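Local structure of glutamyl-tRNA(Gln) amidotransferase subunit B, mitochondrial (Saccharomyces cerevisiae, 4N0H) at residues Lys116-Lys121 against Ala130-Ile135. The protein forms the B subunit of a mitochondrial amidotransferase complex and carries a GatB/GatE-type catalytic domain. Sequence-based numbering, arbitrary orientation.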
ATOM      1  N   LYS B 116       5.746 -16.506  30.772  1.00 42.58           N
ATOM      2  CA  LYS B 116       5.026 -17.570  31.457  1.00 47.63           C
ATOM      3  C   LYS B 116       4.120 -17.019  32.549  1.00 46.09           C
ATOM      4  O   LYS B 116       4.228 -15.856  32.933  1.00 42.93           O
ATOM      5  CB  LYS B 116       6.020 -18.544  32.090  1.00 50.27           C
ATOM      6  CG  LYS B 116       6.827 -17.919  33.212  1.00 53.86           C
ATOM      7  CD  LYS B 116       7.926 -18.838  33.705  1.00 60.57           C
ATOM      8  CE  LYS B 116       8.660 -18.213  34.882  1.00 66.16           C
ATOM      9  NZ  LYS B 116       9.857 -19.005  35.285  1.00 70.32           N
ATOM     10  N   ILE B 117       3.234 -17.871  33.049  1.00 50.61           N
ATOM     11  CA  ILE B 117       2.442 -17.556  34.231  1.00 50.78           C
ATOM     12  C   ILE B 117       2.536 -18.703  35.234  1.00 51.43           C
ATOM     13  O   ILE B 117       2.310 -19.864  34.892  1.00 51.51           O
ATOM     14  CB  ILE B 117       0.966 -17.254  33.880  1.00 49.93           C
ATOM     15  CG1 ILE B 117       0.857 -15.893  33.191  1.00 46.38           C
ATOM     16  CG2 ILE B 117       0.102 -17.266  35.128  1.00 53.32           C
ATOM     17  CD1 ILE B 117      -0.564 -15.400  33.021  1.00 48.29           C
ATOM     18  N   ASN B 118       2.895 -18.370  36.470  1.00 48.61           N
ATOM     19  CA  ASN B 118       3.051 -19.372  37.517  1.00 51.26           C
ATOM     20  C   ASN B 118       1.757 -19.651  38.269  1.00 51.72           C
ATOM     21  O   ASN B 118       1.064 -18.727  38.699  1.00 47.44           O
ATOM     22  CB  ASN B 118       4.145 -18.947  38.496  1.00 53.88           C
ATOM     23  CG  ASN B 118       5.524 -19.000  37.878  1.00 62.58           C
ATOM     24  OD1 ASN B 118       5.882 -19.979  37.222  1.00 67.32           O
ATOM     25  ND2 ASN B 118       6.302 -17.938  38.066  1.00 62.43           N
ATOM     26  N   LEU B 119       1.438 -20.932  38.415  1.00 53.98           N
ATOM     27  CA  LEU B 119       0.278 -21.357  39.187  1.00 55.43           C
ATOM     28  C   LEU B 119       0.745 -22.207  40.363  1.00 58.96           C
ATOM     29  O   LEU B 119       1.667 -23.010  40.226  1.00 57.85           O
ATOM     30  CB  LEU B 119      -0.689 -22.161  38.313  1.00 53.99           C
ATOM     31  CG  LEU B 119      -1.173 -21.493  37.022  1.00 51.87           C
ATOM     32  CD1 LEU B 119      -2.019 -22.457  36.205  1.00 54.33           C
ATOM     33  CD2 LEU B 119      -1.951 -20.223  37.327  1.00 48.28           C
ATOM     34  N   SER B 120       0.109 -22.027  41.516  1.00 62.83           N
ATOM     35  CA  SER B 120       0.451 -22.802  42.705  1.00 65.18           C
ATOM     36  C   SER B 120      -0.804 -23.334  43.383  1.00 64.80           C
ATOM     37  O   SER B 120      -1.867 -22.717  43.302  1.00 59.56           O
ATOM     38  CB  SER B 120       1.249 -21.945  43.690  1.00 67.36           C
ATOM     39  OG  SER B 120       0.471 -20.860  44.169  1.00 68.92           O
ATOM     40  N   LYS B 121      -0.679 -24.481  44.048  1.00 66.72           N
ATOM     41  CA  LYS B 121      -1.783 -25.047  44.816  1.00 66.22           C
ATOM     42  C   LYS B 121      -2.214 -24.071  45.900  1.00 68.61           C
ATOM     43  O   LYS B 121      -3.407 -23.870  46.143  1.00 68.18           O
ATOM     44  CB  LYS B 121      -1.371 -26.376  45.456  1.00 67.78           C
ATOM     45  CG  LYS B 121      -2.302 -26.841  46.572  1.00 67.11           C
ATOM     46  CD  LYS B 121      -2.620 -28.330  46.480  1.00 67.36           C
ATOM     47  CE  LYS B 121      -1.365 -29.185  46.536  1.00 66.47           C
ATOM     48  NZ  LYS B 121      -1.677 -30.634  46.376  1.00 65.00           N
ATOM     49  N   ALA B 130       3.172 -26.489  42.267  1.00 68.86           N
ATOM     50  CA  ALA B 130       3.624 -25.415  41.392  1.00 66.54           C
ATOM     51  C   ALA B 130       3.568 -25.857  39.934  1.00 64.88           C
ATOM     52  O   ALA B 130       4.020 -26.950  39.589  1.00 65.28           O
ATOM     53  CB  ALA B 130       5.031 -24.979  41.768  1.00 65.56           C
ATOM     54  N   LYS B 131       3.006 -25.004  39.085  1.00 60.55           N
ATOM     55  CA  LYS B 131       2.838 -25.315  37.672  1.00 59.00           C
ATOM     56  C   LYS B 131       2.955 -24.046  36.835  1.00 58.57           C
ATOM     57  O   LYS B 131       2.177 -23.108  37.008  1.00 56.90           O
ATOM     58  CB  LYS B 131       1.476 -25.970  37.440  1.00 59.00           C
ATOM     59  CG  LYS B 131       1.069 -26.105  35.983  1.00 59.33           C
ATOM     60  CD  LYS B 131       1.894 -27.153  35.257  1.00 59.55           C
ATOM     61  CE  LYS B 131       1.273 -27.480  33.907  1.00 59.08           C
ATOM     62  NZ  LYS B 131       2.092 -28.437  33.113  1.00 58.85           N
ATOM     63  N   GLU B 132       3.930 -24.013  35.932  1.00 57.19           N
ATOM     64  CA  GLU B 132       4.096 -22.850  35.071  1.00 59.80           C
ATOM     65  C   GLU B 132       3.499 -23.085  33.686  1.00 54.86           C
ATOM     66  O   GLU B 132       3.647 -24.161  33.101  1.00 56.15           O
ATOM     67  CB  GLU B 132       5.566 -22.418  34.979  1.00 67.54           C
ATOM     68  CG  GLU B 132       6.400 -23.174  33.957  1.00 74.21           C
ATOM     69  CD  GLU B 132       7.702 -22.464  33.631  1.00 78.42           C
ATOM     70  OE1 GLU B 132       7.977 -22.247  32.430  1.00 76.92           O
ATOM     71  OE2 GLU B 132       8.448 -22.124  34.575  1.00 81.14           O
ATOM     72  N   ILE B 133       2.795 -22.076  33.187  1.00 48.12           N
ATOM     73  CA  ILE B 133       2.219 -22.120  31.849  1.00 47.14           C
ATOM     74  C   ILE B 133       3.016 -21.194  30.940  1.00 46.44           C
ATOM     75  O   ILE B 133       2.949 -19.974  31.083  1.00 45.70           O
ATOM     76  CB  ILE B 133       0.749 -21.657  31.852  1.00 46.15           C
ATOM     77  CG1 ILE B 133      -0.071 -22.458  32.870  1.00 46.39           C
ATOM     78  CG2 ILE B 133       0.152 -21.781  30.461  1.00 45.92           C
ATOM     79  CD1 ILE B 133      -0.223 -23.920  32.520  1.00 45.17           C
ATOM     80  N   GLY B 134       3.770 -21.771  30.011  1.00 46.14           N
ATOM     81  CA  GLY B 134       4.586 -20.988  29.101  1.00 42.57           C
ATOM     82  C   GLY B 134       3.777 -20.227  28.067  1.00 44.38           C
ATOM     83  O   GLY B 134       2.732 -20.694  27.607  1.00 45.37           O
ATOM     84  N   ILE B 135       4.261 -19.045  27.700  1.00 44.36           N
ATOM     85  CA  ILE B 135       3.629 -18.241  26.660  1.00 45.08           C
ATOM     86  C   ILE B 135       4.411 -18.373  25.356  1.00 44.41           C
ATOM     87  O   ILE B 135       5.632 -18.224  25.341  1.00 45.75           O
ATOM     88  CB  ILE B 135       3.571 -16.753  27.057  1.00 44.77           C
ATOM     89  CG1 ILE B 135       2.942 -16.590  28.445  1.00 45.53           C
ATOM     90  CG2 ILE B 135       2.810 -15.943  26.013  1.00 42.24           C
ATOM     91  CD1 ILE B 135       1.521 -17.110  28.546  1.00 44.59           C
TER
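Lys-116, paired across the strands with Gly-134, slants its side chain away from the glycine to meet Glu-132 on the exposed face of an antiparallel strand pair. Its CG sits between the backbone N and the carbonyl carbon (chi1 66°), and the rest of the chain is extended. CD packs on the Glu-132 carboxylate, 3.4 Å from OE2. The salt bridge beyond it is long, with NZ 3.5 Å from Glu-132 OE2, and its hydrogen bond is weak. Asn-118 runs beside Glu-132 and points the same way. Its OD1 touches Glu-132 CB at 3.3 Å, with amide and carboxylate planes 60° apart.

Leu-119 lies on the buried face. Its CB rests 3.3 Å from Lys-131 O, and CD1 meets Ile-133 CG1 at 3.9 Å. Lys-131 starts on this face too, but its chain bends away and NZ bonds to Asp-177 O.

The backbones join through two hydrogen-bonded pairs, Ile-117 with Ile-133 and Leu-119 with Lys-131. The bond from Ile-133 N to Ile-117 O is 2.8 Å and nearly straight (174°).

The pair is a beta hairpin whose connection includes helix 121-124. Ser-120 is the N-cap of that helix, with OG bonded to Leu-123 N. Helix 181-197 covers the buried face, where Phe-187 touches Ile-117 and Ile-133. Strand 168-174 continues the sheet beside strand 130-142, and Thr-174 meets Ile-133 and Ile-135.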